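Local atomic coordinates of UDP-galactopyranose mutase (Deinococcus radiodurans, PDB entry 3HDQ), a protein that binds FAD and the substrate UDP-galactopyranose and, as a flavin-dependent mutase, probably interconverts it with UDP-galactofuranose. Residues 76-80 with 309-315. Coordinates in Å, arbitrary orientation, origin at the centre of the assembly. Numbering follows the deposited sequence.
Sequences GVLIH and FKHITGQ
Gln-315 lies just past the short helix 309-313, facing 76-80, where 78-79 is a strand; the closest CA pair is Ile-79 CA and Phe-309 CA, 5.9 Å apart. Its extended side chain (chi1 and chi2 both t) acts as a peptide would: NE2 donates to Gly-76 O (2.9 Å) and OE1 accepts from Leu-78 N (2.8 Å). Leu-78 O faces the helix and accepts from a water (2.8 Å); the same water donates to Gln-315 OE1 (2.8 Å) and accepts from Thr-313 OG1 (2.7 Å). Thr-313 OG1 (chi1 p) also accepts a hydrogen bond from Gln-315 N (3.0 Å), an ST turn around Gly-314, whose positive phi ends the helix. The apolar half centres on Phe-309. Ile-79 CA sits over its ring face, a CH-pi contact 4.0 Å from the centroid; the His-80 and Phe-309 rings lie oblique to each other, centroids 4.9 Å apart, planes at 44°. Leu-78 CD2 packs on Thr-313 CG2 (3.8 Å). His-80 ND1 accepts a hydrogen bond from the backbone N of His-85, an FAD-binding residue. The contact thus joins the Rossmann-like part to the mixed-sheet part: one side-chain amide and one water satisfy inward-facing peptide groups beside a largely apolar core.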
ATOM      1  N   GLY A  76      12.224   1.570   6.059  1.00 20.35           N
ATOM      2  CA  GLY A  76      11.799   0.186   5.954  1.00 18.90           C
ATOM      3  C   GLY A  76      11.276  -0.409   7.257  1.00 24.02           C
ATOM      4  O   GLY A  76      11.268  -1.627   7.427  1.00 23.24           O
ATOM      5  N   VAL A  77      10.849   0.444   8.187  1.00 21.83           N
ATOM      6  CA  VAL A  77      10.249  -0.038   9.429  1.00 21.95           C
ATOM      7  C   VAL A  77       8.717   0.006   9.338  1.00 21.71           C
ATOM      8  O   VAL A  77       8.145   1.014   8.949  1.00 25.25           O
ATOM      9  CB  VAL A  77      10.727   0.779  10.657  1.00 20.19           C
ATOM     10  CG1 VAL A  77      10.069   0.259  11.943  1.00 23.01           C
ATOM     11  CG2 VAL A  77      12.244   0.727  10.778  1.00 24.88           C
ATOM     12  N   LEU A  78       8.066  -1.099   9.677  1.00 23.62           N
ATOM     13  CA  LEU A  78       6.608  -1.155   9.727  1.00 22.54           C
ATOM     14  C   LEU A  78       6.074  -0.282  10.862  1.00 21.85           C
ATOM     15  O   LEU A  78       6.389  -0.526  12.018  1.00 26.91           O
ATOM     16  CB  LEU A  78       6.155  -2.602   9.926  1.00 20.62           C
ATOM     17  CG  LEU A  78       4.651  -2.890   9.921  1.00 21.69           C
ATOM     18  CD1 LEU A  78       4.010  -2.498   8.580  1.00 19.35           C
ATOM     19  CD2 LEU A  78       4.411  -4.357  10.228  1.00 21.61           C
ATOM     20  N   ILE A  79       5.281   0.739  10.534  1.00 24.64           N
ATOM     21  CA  ILE A  79       4.756   1.675  11.537  1.00 22.37           C
ATOM     22  C   ILE A  79       3.247   1.867  11.441  1.00 25.04           C
ATOM     23  O   ILE A  79       2.605   1.442  10.472  1.00 25.31           O
ATOM     24  CB  ILE A  79       5.349   3.075  11.367  1.00 26.90           C
ATOM     25  CG1 ILE A  79       4.874   3.655  10.025  1.00 27.20           C
ATOM     26  CG2 ILE A  79       6.861   3.031  11.491  1.00 19.95           C
ATOM     27  CD1 ILE A  79       5.150   5.104   9.822  1.00 22.70           C
ATOM     28  N   HIS A  80       2.688   2.521  12.452  1.00 24.25           N
ATOM     29  CA  HIS A  80       1.286   2.951  12.411  1.00 25.96           C
ATOM     30  C   HIS A  80       1.234   4.471  12.330  1.00 26.58           C
ATOM     31  O   HIS A  80       1.487   5.162  13.321  1.00 27.28           O
ATOM     32  CB  HIS A  80       0.527   2.478  13.651  1.00 24.50           C
ATOM     33  CG  HIS A  80       0.689   1.018  13.943  1.00 24.65           C
ATOM     34  ND1 HIS A  80       0.182   0.426  15.081  1.00 22.87           N
ATOM     35  CD2 HIS A  80       1.314   0.034  13.252  1.00 20.77           C
ATOM     36  CE1 HIS A  80       0.480  -0.862  15.074  1.00 24.94           C
ATOM     37  NE2 HIS A  80       1.166  -1.126  13.974  1.00 22.70           N
ATOM     38  N   PHE A 309       7.544   0.829  17.527  1.00 22.38           N
ATOM     39  CA  PHE A 309       6.773  -0.147  16.781  1.00 20.13           C
ATOM     40  C   PHE A 309       7.335  -1.560  16.754  1.00 23.09           C
ATOM     41  O   PHE A 309       6.564  -2.520  16.710  1.00 21.87           O
ATOM     42  CB  PHE A 309       6.514   0.378  15.377  1.00 24.91           C
ATOM     43  CG  PHE A 309       5.585   1.548  15.364  1.00 24.66           C
ATOM     44  CD1 PHE A 309       6.033   2.807  15.005  1.00 22.32           C
ATOM     45  CD2 PHE A 309       4.262   1.394  15.769  1.00 23.36           C
ATOM     46  CE1 PHE A 309       5.170   3.888  15.014  1.00 24.91           C
ATOM     47  CE2 PHE A 309       3.398   2.470  15.794  1.00 24.26           C
ATOM     48  CZ  PHE A 309       3.850   3.719  15.420  1.00 22.59           C
ATOM     49  N   LYS A 310       8.659  -1.697  16.798  1.00 19.35           N
ATOM     50  CA  LYS A 310       9.259  -3.030  16.734  1.00 23.90           C
ATOM     51  C   LYS A 310       8.842  -3.900  17.924  1.00 25.56           C
ATOM     52  O   LYS A 310       8.758  -5.122  17.796  1.00 26.10           O
ATOM     53  CB  LYS A 310      10.782  -2.960  16.607  1.00 24.78           C
ATOM     54  CG  LYS A 310      11.281  -2.566  15.217  1.00 27.42           C
ATOM     55  CD  LYS A 310      12.741  -2.093  15.267  1.00 29.44           C
ATOM     56  CE  LYS A 310      13.719  -3.244  15.476  1.00 31.08           C
ATOM     57  NZ  LYS A 310      15.122  -2.750  15.616  1.00 23.70           N
ATOM     58  N   HIS A 311       8.558  -3.279  19.070  1.00 25.14           N
ATOM     59  CA  HIS A 311       8.053  -4.040  20.212  1.00 27.55           C
ATOM     60  C   HIS A 311       6.708  -4.653  19.828  1.00 28.02           C
ATOM     61  O   HIS A 311       6.383  -5.774  20.216  1.00 26.98           O
ATOM     62  CB  HIS A 311       7.844  -3.146  21.446  1.00 26.85           C
ATOM     63  CG  HIS A 311       9.107  -2.721  22.133  1.00 29.29           C
ATOM     64  ND1 HIS A 311       9.757  -3.512  23.057  1.00 33.54           N
ATOM     65  CD2 HIS A 311       9.816  -1.568  22.062  1.00 26.85           C
ATOM     66  CE1 HIS A 311      10.820  -2.872  23.512  1.00 28.01           C
ATOM     67  NE2 HIS A 311      10.881  -1.693  22.920  1.00 28.34           N
ATOM     68  N   ILE A 312       5.923  -3.891  19.073  1.00 22.44           N
ATOM     69  CA  ILE A 312       4.546  -4.266  18.779  1.00 24.10           C
ATOM     70  C   ILE A 312       4.449  -5.211  17.578  1.00 22.85           C
ATOM     71  O   ILE A 312       3.682  -6.168  17.595  1.00 23.21           O
ATOM     72  CB  ILE A 312       3.669  -3.013  18.558  1.00 23.86           C
ATOM     73  CG1 ILE A 312       3.711  -2.111  19.803  1.00 26.02           C
ATOM     74  CG2 ILE A 312       2.252  -3.420  18.235  1.00 27.55           C
ATOM     75  CD1 ILE A 312       3.518  -0.593  19.520  1.00 21.16           C
ATOM     76  N   THR A 313       5.251  -4.952  16.552  1.00 21.43           N
ATOM     77  CA  THR A 313       5.219  -5.761  15.336  1.00 27.12           C
ATOM     78  C   THR A 313       6.111  -6.997  15.414  1.00 25.41           C
ATOM     79  O   THR A 313       5.918  -7.955  14.677  1.00 25.57           O
ATOM     80  CB  THR A 313       5.685  -4.946  14.113  1.00 22.01           C
ATOM     81  OG1 THR A 313       7.067  -4.601  14.277  1.00 20.38           O
ATOM     82  CG2 THR A 313       4.858  -3.669  13.976  1.00 19.80           C
ATOM     83  N   GLY A 314       7.095  -6.970  16.299  1.00 27.05           N
ATOM     84  CA  GLY A 314       8.099  -8.017  16.311  1.00 29.24           C
ATOM     85  C   GLY A 314       9.073  -7.940  15.135  1.00 27.29           C
ATOM     86  O   GLY A 314       9.907  -8.814  14.978  1.00 24.39           O
ATOM     87  N   GLN A 315       8.973  -6.906  14.300  1.00 25.97           N
ATOM     88  CA  GLN A 315       9.896  -6.764  13.172  1.00 25.27           C
ATOM     89  C   GLN A 315      11.360  -6.740  13.612  1.00 32.44           C
ATOM     90  O   GLN A 315      11.704  -6.127  14.621  1.00 29.03           O
ATOM     91  CB  GLN A 315       9.602  -5.490  12.366  1.00 27.45           C
ATOM     92  CG  GLN A 315      10.440  -5.353  11.098  1.00 24.00           C
ATOM     93  CD  GLN A 315      10.247  -4.024  10.388  1.00 27.70           C
ATOM     94  OE1 GLN A 315       9.652  -3.085  10.932  1.00 22.59           O
ATOM     95  NE2 GLN A 315      10.756  -3.937   9.158  1.00 23.44           N
TER
HETATM   96  O   HOH W   1       8.105  -2.418  13.142  1.00 23.90           O